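Local coordinates for protein origin of replication complex subunit 1B (Arabidopsis thaliana, PDB 5HH7) that belongs to the origin recognition complex, which binds origins of replication, and reads the histone H3 tail through the BAH-PHD cassette held in this chain, at residues A[150-155]-A[181-186]; A[30-35]-A[134-139]; A[172-177]-A[209-214]. All blocks are in the same frame, centred on the assembly; numbering follows the deposited sequence.

Interaction 1 of 3, residues A[150-155]-A[181-186]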
loop_
_atom_site.group_PDB
_atom_site.type_symbol
_atom_site.label_atom_id
_atom_site.label_comp_id
_atom_site.label_asym_id
_atom_site.label_seq_id
_atom_site.Cartn_x
_atom_site.Cartn_y
_atom_site.Cartn_z
ATOM N N ILE A 150 -16.967 2.926 8.934
ATOM C CA ILE A 150 -16.750 1.662 8.244
ATOM C C ILE A 150 -16.390 0.584 9.253
ATOM O O ILE A 150 -15.936 0.885 10.359
ATOM C CB ILE A 150 -15.582 1.730 7.222
ATOM C CG1 ILE A 150 -14.265 2.061 7.934
ATOM C CG2 ILE A 150 -15.879 2.723 6.106
ATOM C CD1 ILE A 150 -13.021 1.826 7.090
ATOM N N ARG A 151 -16.619 -0.671 8.890
ATOM C CA ARG A 151 -16.008 -1.778 9.607
ATOM C C ARG A 151 -14.739 -2.134 8.850
ATOM O O ARG A 151 -14.804 -2.607 7.715
ATOM C CB ARG A 151 -16.944 -2.986 9.682
ATOM C CG ARG A 151 -16.383 -4.135 10.515
ATOM C CD ARG A 151 -17.410 -5.230 10.748
ATOM N NE ARG A 151 -16.942 -6.211 11.727
ATOM C CZ ARG A 151 -16.789 -7.507 11.477
ATOM N NH1 ARG A 151 -17.074 -7.991 10.277
ATOM N NH2 ARG A 151 -16.360 -8.322 12.431
ATOM N N ALA A 152 -13.592 -1.881 9.466
ATOM C CA ALA A 152 -12.312 -2.115 8.817
ATOM C C ALA A 152 -11.799 -3.519 9.097
ATOM O O ALA A 152 -11.845 -3.980 10.232
ATOM C CB ALA A 152 -11.294 -1.087 9.284
ATOM N N ARG A 153 -11.322 -4.193 8.055
ATOM C CA ARG A 153 -10.607 -5.452 8.222
ATOM C C ARG A 153 -9.136 -5.164 7.964
ATOM O O ARG A 153 -8.740 -4.880 6.832
ATOM C CB ARG A 153 -11.120 -6.518 7.253
ATOM C CG ARG A 153 -10.519 -7.901 7.499
ATOM C CD ARG A 153 -11.036 -8.945 6.513
ATOM N NE ARG A 153 -10.403 -10.245 6.730
ATOM C CZ ARG A 153 -10.639 -11.327 5.994
ATOM N NH1 ARG A 153 -11.502 -11.273 4.985
ATOM N NH2 ARG A 153 -10.015 -12.467 6.268
ATOM N N TRP A 154 -8.333 -5.228 9.022
ATOM C CA TRP A 154 -6.959 -4.735 8.970
ATOM C C TRP A 154 -6.013 -5.594 8.140
ATOM O O TRP A 154 -6.022 -6.822 8.234
ATOM C CB TRP A 154 -6.385 -4.598 10.384
ATOM C CG TRP A 154 -7.133 -3.643 11.265
ATOM C CD1 TRP A 154 -7.797 -3.944 12.419
ATOM C CD2 TRP A 154 -7.293 -2.233 11.066
ATOM N NE1 TRP A 154 -8.360 -2.808 12.953
ATOM C CE2 TRP A 154 -8.064 -1.743 12.142
ATOM C CE3 TRP A 154 -6.861 -1.337 10.085
ATOM C CZ2 TRP A 154 -8.414 -0.399 12.261
ATOM C CZ3 TRP A 154 -7.210 -0.001 10.206
ATOM C CH2 TRP A 154 -7.976 0.454 11.287
ATOM N N TYR A 155 -5.189 -4.933 7.335
ATOM C CA TYR A 155 -4.019 -5.576 6.768
ATOM C C TYR A 155 -2.916 -5.504 7.816
ATOM O O TYR A 155 -3.006 -4.733 8.781
ATOM C CB TYR A 155 -3.567 -4.885 5.477
ATOM C CG TYR A 155 -4.453 -5.157 4.275
ATOM C CD1 TYR A 155 -4.330 -6.338 3.550
ATOM C CD2 TYR A 155 -5.401 -4.228 3.857
ATOM C CE1 TYR A 155 -5.129 -6.595 2.450
ATOM C CE2 TYR A 155 -6.210 -4.477 2.754
ATOM C CZ TYR A 155 -6.067 -5.663 2.054
ATOM O OH TYR A 155 -6.856 -5.926 0.957
ATOM N N ALA A 181 -12.403 -3.690 13.147
ATOM C CA ALA A 181 -12.686 -2.571 14.039
ATOM C C ALA A 181 -13.638 -1.562 13.407
ATOM O O ALA A 181 -13.650 -1.382 12.186
ATOM C CB ALA A 181 -11.395 -1.881 14.454
ATOM N N ASP A 182 -14.431 -0.909 14.249
ATOM C CA ASP A 182 -15.265 0.201 13.813
ATOM C C ASP A 182 -14.422 1.465 13.761
ATOM O O ASP A 182 -13.808 1.856 14.753
ATOM C CB ASP A 182 -16.454 0.398 14.752
ATOM C CG ASP A 182 -17.404 -0.786 14.749
ATOM O OD1 ASP A 182 -17.228 -1.694 13.910
ATOM O OD2 ASP A 182 -18.335 -0.800 15.582
ATOM N N ILE A 183 -14.398 2.095 12.593
ATOM C CA ILE A 183 -13.558 3.256 12.344
ATOM C C ILE A 183 -14.376 4.334 11.644
ATOM O O ILE A 183 -15.092 4.050 10.687
ATOM C CB ILE A 183 -12.365 2.877 11.439
ATOM C CG1 ILE A 183 -11.439 1.881 12.145
ATOM C CG2 ILE A 183 -11.590 4.114 11.016
ATOM C CD1 ILE A 183 -10.570 2.502 13.221
ATOM N N GLU A 184 -14.284 5.569 12.124
ATOM C CA GLU A 184 -14.970 6.679 11.474
ATOM C C GLU A 184 -14.378 6.903 10.086
ATOM O O GLU A 184 -13.161 6.822 9.908
ATOM C CB GLU A 184 -14.847 7.951 12.312
ATOM C CG GLU A 184 -15.594 7.896 13.632
ATOM C CD GLU A 184 -14.992 8.810 14.681
ATOM O OE1 GLU A 184 -15.751 9.573 15.314
ATOM O OE2 GLU A 184 -13.759 8.757 14.879
ATOM N N MET A 185 -15.233 7.183 9.105
ATOM C CA MET A 185 -14.772 7.409 7.736
ATOM C C MET A 185 -13.840 8.614 7.650
ATOM O O MET A 185 -13.034 8.722 6.727
ATOM C CB MET A 185 -15.953 7.583 6.777
ATOM C CG MET A 185 -16.727 6.301 6.502
ATOM S SD MET A 185 -17.778 6.430 5.041
ATOM C CE MET A 185 -16.553 6.385 3.737
ATOM N N GLU A 186 -13.956 9.510 8.625
ATOM C CA GLU A 186 -13.069 10.660 8.735
ATOM C C GLU A 186 -11.610 10.228 8.908
ATOM O O GLU A 186 -10.688 10.978 8.585
ATOM C CB GLU A 186 -13.503 11.533 9.915
ATOM C CG GLU A 186 -12.728 12.829 10.066
ATOM C CD GLU A 186 -13.044 13.546 11.364
ATOM O OE1 GLU A 186 -14.136 13.311 11.926
ATOM O OE2 GLU A 186 -12.194 14.334 11.831
#
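Two antiparallel strands of the BAH domain sheet meet where I150, A152 and W154 on one side pack against A181, I183 and M185 on the other. Four backbone hydrogen bonds make two closed rings: I150 N gives to I183 O at 2.8 Å and takes a bond back through its own O, while A152 N gives to A181 O, also at 2.8 Å, and is answered by A181 N. R151 and D182 form the non-hydrogen-bonded pair between them.

I150, A152, A181 and I183 share one face of the sheet. There I150 turns CG1 into the crowded position between its backbone N and carbonyl carbon (chi1 61°), which sets CG1 4.1 Å from I183 CB. The other branch of this beta-branched residue, CG2, rests on M185 CG at 3.7 Å, the two side chains crossing at about a right angle where 181-184 gives way to a 3-10 turn. The W154 indole swings toward 181-186: I183 CD1 lies at its edge, 3.7 Å from W154 CZ2, while A152 CB sits over one ring face, offset toward the rim. At the pyrrole end, A181 CB comes within 3.5 Å of W154 NE1. Alanine suits both A152 and A181 because a lone methyl leaves room for a broad indole.

The opposite face bears R151 and D182, whose charged ends are not in contact; R151 instead forms a salt bridge with D137, and D182 one with R13. The charged R151 and D182 fit this partly exposed side, whereas the apolar side chains of I150, A152 and I183, with W154, make the largely buried face. Such a two-faced antiparallel pairing is characteristic of the curled beta sheet at the heart of a BAH domain.

Interaction 2 of 3, residues A[30-35]-A[134-139]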
loop_
_atom_site.group_PDB
_atom_site.type_symbol
_atom_site.label_atom_id
_atom_site.label_comp_id
_atom_site.label_asym_id
_atom_site.label_seq_id
_atom_site.Cartn_x
_atom_site.Cartn_y
_atom_site.Cartn_z
ATOM N N ASP A 30 -13.276 -2.108 -1.033
ATOM C CA ASP A 30 -12.202 -1.150 -1.278
ATOM C C ASP A 30 -11.087 -1.324 -0.254
ATOM O O ASP A 30 -11.331 -1.745 0.872
ATOM C CB ASP A 30 -12.715 0.292 -1.208
ATOM C CG ASP A 30 -13.456 0.718 -2.462
ATOM O OD1 ASP A 30 -13.536 -0.082 -3.419
ATOM O OD2 ASP A 30 -13.946 1.869 -2.491
ATOM N N ASP A 31 -9.866 -0.989 -0.658
ATOM C CA ASP A 31 -8.724 -0.961 0.248
ATOM C C ASP A 31 -8.327 0.494 0.495
ATOM O O ASP A 31 -8.286 1.297 -0.442
ATOM C CB ASP A 31 -7.558 -1.742 -0.359
ATOM C CG ASP A 31 -7.902 -3.201 -0.606
ATOM O OD1 ASP A 31 -8.318 -3.885 0.354
ATOM O OD2 ASP A 31 -7.777 -3.659 -1.763
ATOM N N VAL A 32 -8.046 0.840 1.750
ATOM C CA VAL A 32 -7.741 2.222 2.114
ATOM C C VAL A 32 -6.615 2.332 3.139
ATOM O O VAL A 32 -6.419 1.434 3.961
ATOM C CB VAL A 32 -8.983 2.942 2.705
ATOM C CG1 VAL A 32 -10.015 3.246 1.622
ATOM C CG2 VAL A 32 -9.601 2.116 3.824
ATOM N N TYR A 33 -5.880 3.441 3.080
ATOM C CA TYR A 33 -4.971 3.819 4.154
ATOM C C TYR A 33 -5.799 4.421 5.276
ATOM O O TYR A 33 -6.751 5.167 5.019
ATOM C CB TYR A 33 -3.974 4.880 3.690
ATOM C CG TYR A 33 -2.931 4.446 2.684
ATOM C CD1 TYR A 33 -1.903 3.581 3.041
ATOM C CD2 TYR A 33 -2.940 4.950 1.390
ATOM C CE1 TYR A 33 -0.930 3.205 2.123
ATOM C CE2 TYR A 33 -1.975 4.584 0.469
ATOM C CZ TYR A 33 -0.972 3.715 0.840
ATOM O OH TYR A 33 -0.016 3.359 -0.081
ATOM N N VAL A 34 -5.435 4.111 6.518
ATOM C CA VAL A 34 -6.158 4.639 7.670
ATOM C C VAL A 34 -5.233 5.246 8.724
ATOM O O VAL A 34 -4.191 4.678 9.067
ATOM C CB VAL A 34 -7.047 3.562 8.338
ATOM C CG1 VAL A 34 -7.780 4.139 9.547
ATOM C CG2 VAL A 34 -8.044 2.992 7.333
ATOM N N LYS A 35 -5.624 6.413 9.223
ATOM C CA LYS A 35 -4.969 7.031 10.365
ATOM C C LYS A 35 -5.934 7.003 11.541
ATOM O O LYS A 35 -6.866 7.806 11.604
ATOM C CB LYS A 35 -4.589 8.475 10.035
ATOM C CG LYS A 35 -4.114 9.305 11.225
ATOM C CD LYS A 35 -2.781 8.824 11.737
ATOM C CE LYS A 35 -1.811 9.971 11.999
ATOM N NZ LYS A 35 -2.144 10.796 13.202
ATOM N N ALA A 134 -6.571 -1.069 5.463
ATOM C CA ALA A 134 -7.721 -1.918 5.738
ATOM C C ALA A 134 -8.555 -2.157 4.495
ATOM O O ALA A 134 -8.550 -1.351 3.563
ATOM C CB ALA A 134 -8.589 -1.295 6.826
ATOM N N ARG A 135 -9.269 -3.275 4.490
ATOM C CA ARG A 135 -10.303 -3.513 3.500
ATOM C C ARG A 135 -11.639 -3.119 4.114
ATOM O O ARG A 135 -11.907 -3.410 5.282
ATOM C CB ARG A 135 -10.319 -4.983 3.075
ATOM C CG ARG A 135 -11.542 -5.378 2.257
ATOM C CD ARG A 135 -11.236 -6.560 1.357
ATOM N NE ARG A 135 -10.370 -6.172 0.247
ATOM C CZ ARG A 135 -9.747 -7.033 -0.550
ATOM N NH1 ARG A 135 -9.883 -8.342 -0.354
ATOM N NH2 ARG A 135 -8.979 -6.588 -1.537
ATOM N N ILE A 136 -12.472 -2.442 3.335
ATOM C CA ILE A 136 -13.764 -2.008 3.840
ATOM C C ILE A 136 -14.756 -3.167 3.871
ATOM O O ILE A 136 -15.160 -3.687 2.829
ATOM C CB ILE A 136 -14.331 -0.841 3.023
ATOM C CG1 ILE A 136 -13.381 0.360 3.097
ATOM C CG2 ILE A 136 -15.705 -0.465 3.542
ATOM C CD1 ILE A 136 -13.880 1.593 2.363
ATOM N N ASP A 137 -15.135 -3.567 5.079
ATOM C CA ASP A 137 -16.046 -4.687 5.274
ATOM C C ASP A 137 -17.493 -4.211 5.241
ATOM O O ASP A 137 -18.345 -4.820 4.591
ATOM C CB ASP A 137 -15.743 -5.377 6.606
ATOM C CG ASP A 137 -16.534 -6.652 6.800
ATOM O OD1 ASP A 137 -16.215 -7.656 6.130
ATOM O OD2 ASP A 137 -17.466 -6.651 7.631
ATOM N N LYS A 138 -17.764 -3.119 5.949
ATOM C CA LYS A 138 -19.095 -2.518 5.972
ATOM C C LYS A 138 -18.972 -0.999 5.927
ATOM O O LYS A 138 -17.922 -0.449 6.251
ATOM C CB LYS A 138 -19.850 -2.919 7.243
ATOM C CG LYS A 138 -20.044 -4.416 7.441
ATOM C CD LYS A 138 -21.037 -4.990 6.447
ATOM C CE LYS A 138 -21.353 -6.441 6.777
ATOM N NZ LYS A 138 -20.107 -7.252 6.888
ATOM N N LEU A 139 -20.044 -0.333 5.508
ATOM C CA LEU A 139 -20.161 1.118 5.617
ATOM C C LEU A 139 -21.528 1.438 6.195
ATOM O O LEU A 139 -22.525 0.834 5.802
ATOM C CB LEU A 139 -20.037 1.791 4.249
ATOM C CG LEU A 139 -18.740 1.651 3.455
ATOM C CD1 LEU A 139 -18.997 0.860 2.185
ATOM C CD2 LEU A 139 -18.157 3.023 3.132
#
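D31 keeps CG anti to its carbonyl carbon, and R135 sends its chain out with CG anti to the backbone N (chi1 168°) before bending at chi3, -72°; the two side chains then lie side by side, pointing the same way from neighbouring strands. The result is a two-pronged salt bridge. R135 NH2 donates to the syn lone pair of D31 OD2 at 3.2 Å, while R135 NE makes a weak, bent bond to D31 OD1 at 3.1 Å. Carboxylate and guanidinium planes are 29° apart, so the fork is twisted from flat. D31 OD1 also accepts a hydrogen bond from Y155 OH, a second grip that helps fix the rotation of this buried carboxylate, and the nearby positive charge would be expected to favour its ionised form.

The pair is set close by the backbone: D31 and R135 are a non-hydrogen-bonded antiparallel pair with CA atoms 4.4 Å apart. On one side of it I136 N donates to D30 O at 2.8 Å; on the other, V32 and A134 exchange two bonds, V32 N to A134 O and A134 N to V32 O, each 2.9 Å.

V32 and A134 turn to the face away from the salt bridge. There V32 CG2 lies 4.2 Å from I136 CG1, and V34 CG2 meets A134 CB; valine and isoleucine favour extended backbone, and the small A134 also accommodates A152 and W154 of strand 148-156. I136 CD1 reaches D30 CB at 4.0 Å, where the pairing begins. Farther along, a classic beta bulge sets D137 and K138 together opposite R151 of strand 148-156. Through this antiparallel pairing strand 31-34, far away in sequence, adds itself to strand 132-142 and so to the mixed sheet of the BAH domain.

Interaction 3 of 3, residues A[172-177]-A[209-214]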
loop_
_atom_site.group_PDB
_atom_site.type_symbol
_atom_site.label_atom_id
_atom_site.label_comp_id
_atom_site.label_asym_id
_atom_site.label_seq_id
_atom_site.Cartn_x
_atom_site.Cartn_y
_atom_site.Cartn_z
ATOM N N ARG A 172 6.432 -5.196 -0.934
ATOM C CA ARG A 172 5.102 -4.594 -0.977
ATOM C C ARG A 172 3.997 -5.560 -0.550
ATOM O O ARG A 172 2.821 -5.346 -0.859
ATOM C CB ARG A 172 4.809 -4.034 -2.373
ATOM C CG ARG A 172 5.600 -2.775 -2.706
ATOM C CD ARG A 172 5.332 -2.301 -4.128
ATOM N NE ARG A 172 5.847 -0.954 -4.353
ATOM C CZ ARG A 172 5.181 0.160 -4.063
ATOM N NH1 ARG A 172 5.728 1.346 -4.306
ATOM N NH2 ARG A 172 3.966 0.089 -3.533
ATOM N N GLU A 173 4.368 -6.614 0.173
ATOM C CA GLU A 173 3.399 -7.643 0.550
ATOM C C GLU A 173 2.699 -7.364 1.879
ATOM O O GLU A 173 3.332 -6.972 2.857
ATOM C CB GLU A 173 4.046 -9.034 0.578
ATOM C CG GLU A 173 3.047 -10.161 0.853
ATOM C CD GLU A 173 3.638 -11.543 0.657
ATOM O OE1 GLU A 173 4.874 -11.651 0.507
ATOM O OE2 GLU A 173 2.860 -12.523 0.637
ATOM N N LEU A 174 1.382 -7.564 1.892
ATOM C CA LEU A 174 0.574 -7.431 3.099
ATOM C C LEU A 174 -0.161 -8.739 3.356
ATOM O O LEU A 174 -0.393 -9.518 2.430
ATOM C CB LEU A 174 -0.466 -6.323 2.919
ATOM C CG LEU A 174 0.051 -4.937 2.535
ATOM C CD1 LEU A 174 -1.110 -4.003 2.230
ATOM C CD2 LEU A 174 0.932 -4.374 3.648
ATOM N N TYR A 175 -0.534 -8.967 4.612
ATOM C CA TYR A 175 -1.443 -10.051 4.967
ATOM C C TYR A 175 -2.773 -9.446 5.383
ATOM O O TYR A 175 -2.800 -8.413 6.050
ATOM C CB TYR A 175 -0.895 -10.851 6.146
ATOM C CG TYR A 175 0.447 -11.492 5.905
ATOM C CD1 TYR A 175 0.714 -12.171 4.722
ATOM C CD2 TYR A 175 1.448 -11.424 6.865
ATOM C CE1 TYR A 175 1.949 -12.764 4.503
ATOM C CE2 TYR A 175 2.682 -12.011 6.656
ATOM C CZ TYR A 175 2.927 -12.680 5.474
ATOM O OH TYR A 175 4.157 -13.266 5.273
ATOM N N LEU A 176 -3.874 -10.085 4.996
ATOM C CA LEU A 176 -5.192 -9.654 5.448
ATOM C C LEU A 176 -5.568 -10.400 6.724
ATOM O O LEU A 176 -5.768 -11.611 6.707
ATOM C CB LEU A 176 -6.245 -9.896 4.367
ATOM C CG LEU A 176 -7.637 -9.347 4.697
ATOM C CD1 LEU A 176 -7.548 -7.870 5.052
ATOM C CD2 LEU A 176 -8.598 -9.565 3.533
ATOM N N THR A 177 -5.654 -9.683 7.839
ATOM C CA THR A 177 -5.915 -10.340 9.113
ATOM C C THR A 177 -7.395 -10.623 9.304
ATOM O O THR A 177 -8.233 -10.220 8.492
ATOM C CB THR A 177 -5.442 -9.484 10.298
ATOM O OG1 THR A 177 -6.347 -8.386 10.485
ATOM C CG2 THR A 177 -4.043 -8.956 10.050
ATOM N N ASP A 209 1.068 3.173 -4.635
ATOM C CA ASP A 209 0.091 2.666 -3.682
ATOM C C ASP A 209 -0.414 1.269 -4.032
ATOM O O ASP A 209 -1.547 0.904 -3.716
ATOM C CB ASP A 209 -1.057 3.666 -3.556
ATOM C CG ASP A 209 -0.569 5.041 -3.134
ATOM O OD1 ASP A 209 0.067 5.135 -2.064
ATOM O OD2 ASP A 209 -0.776 6.017 -3.885
ATOM N N VAL A 210 0.451 0.488 -4.672
ATOM C CA VAL A 210 0.110 -0.867 -5.084
ATOM C C VAL A 210 0.765 -1.890 -4.164
ATOM O O VAL A 210 1.976 -1.849 -3.936
ATOM C CB VAL A 210 0.546 -1.128 -6.540
ATOM C CG1 VAL A 210 0.337 -2.594 -6.916
ATOM C CG2 VAL A 210 -0.212 -0.209 -7.490
ATOM N N PHE A 211 -0.037 -2.808 -3.639
ATOM C CA PHE A 211 0.475 -3.829 -2.735
ATOM C C PHE A 211 0.037 -5.220 -3.159
ATOM O O PHE A 211 -0.913 -5.381 -3.923
ATOM C CB PHE A 211 0.016 -3.554 -1.300
ATOM C CG PHE A 211 0.401 -2.197 -0.802
ATOM C CD1 PHE A 211 1.647 -1.984 -0.234
ATOM C CD2 PHE A 211 -0.470 -1.128 -0.927
ATOM C CE1 PHE A 211 2.013 -0.724 0.211
ATOM C CE2 PHE A 211 -0.112 0.134 -0.483
ATOM C CZ PHE A 211 1.131 0.335 0.085
ATOM N N LEU A 212 0.747 -6.218 -2.653
ATOM C CA LEU A 212 0.427 -7.614 -2.904
ATOM C C LEU A 212 -0.212 -8.217 -1.664
ATOM O O LEU A 212 0.279 -8.019 -0.555
ATOM C CB LEU A 212 1.707 -8.389 -3.220
ATOM C CG LEU A 212 1.604 -9.916 -3.120
ATOM C CD1 LEU A 212 0.775 -10.467 -4.261
ATOM C CD2 LEU A 212 2.992 -10.568 -3.089
ATOM N N CYS A 213 -1.312 -8.940 -1.848
ATOM C CA CYS A 213 -1.849 -9.767 -0.770
ATOM C C CYS A 213 -2.320 -11.109 -1.296
ATOM O O CYS A 213 -3.254 -11.179 -2.099
ATOM C CB CYS A 213 -2.995 -9.077 -0.035
ATOM S SG CYS A 213 -3.607 -10.034 1.380
ATOM N N GLU A 214 -1.664 -12.170 -0.840
ATOM C CA GLU A 214 -2.037 -13.525 -1.216
ATOM C C GLU A 214 -2.739 -14.245 -0.071
ATOM O O GLU A 214 -3.599 -15.095 -0.301
ATOM C CB GLU A 214 -0.798 -14.317 -1.641
ATOM C CG GLU A 214 -1.086 -15.767 -2.024
ATOM C CD GLU A 214 0.055 -16.408 -2.795
ATOM O OE1 GLU A 214 1.160 -15.829 -2.815
ATOM O OE2 GLU A 214 -0.160 -17.488 -3.391
HETATM O O HOH W 1 0.240 -11.960 1.279
#
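R172 follows V210 O from CB to its tip: CB and CG both pass 3.9 Å from V210 O, CD comes to 3.4 Å, NE and CZ pass the same oxygen, and NH2 closes on it at 2.8 Å as a hydrogen bond. CG anti to the carbonyl carbon (chi1 -72°) and a chain extended to NE lay CB, CG and CD beside that carbonyl oxygen. The NH2 bond is bent, 138° at the hydrogen, and V210 O lies 25° out of the guanidinium plane. NH2 also stands over one face of the F211 ring, offset toward the rim; the cation-pi attraction there is long and at most weak. NH1 forms salt bridges with E66 of the PHD finger and D208, so an arginine, with several N-H donors on one long chain, suits this buried junction.

The backbone of R172 accepts as well: L212 N donates to R172 O from above the carbonyl plane, and the same oxygen lies in plane at the edge of the F211 ring. Two residues on, L174 N donates to L212 O at 2.7 Å in a nearly straight bond, giving a single bridge between E173 and L212. E173 and L212 extend side by side, with E173 CD 3.9 Å from L212 CD2. A water donates to E173 OE2 and L174 O and accepts from E214 N, while E173 OE1 is hydrogen-bonded to N169 ND2 and L170 N. L174 CD1 packs on F211 CB at 3.7 Å.

F211 is covered further by R123, L126 and L127 of helix 122-127 and by C192. L174 and L176 rest on Y155, and C213 reaches V194. Helix 122-127 thus covers the F211 side, while strands 148-156 and 188-195 flank the pairing within the sheet.

All three contacts reach one mixed sheet. Interactions 1 and 2, with centres 6 Å apart, adjoin through neighbouring strands 132-142 and 148-156, where R135 N lies 2.9 Å from R153 O. Interactions 1 and 3 share strand 175-184; their centres are 17 Å apart, yet T177 OG1 stands 2.8 Å from W154 O. Between interactions 2 and 3, Y33 OH reaches D209 OD1 at 2.7 Å. Interactions 1 and 2 lie away from the zinc sites and the histone-binding regions, whereas interaction 3 adjoins the bound histone H3 peptide, with a basic side chain packing on D209 and V210, and the R172 side chain is about 12 Å from a zinc ion.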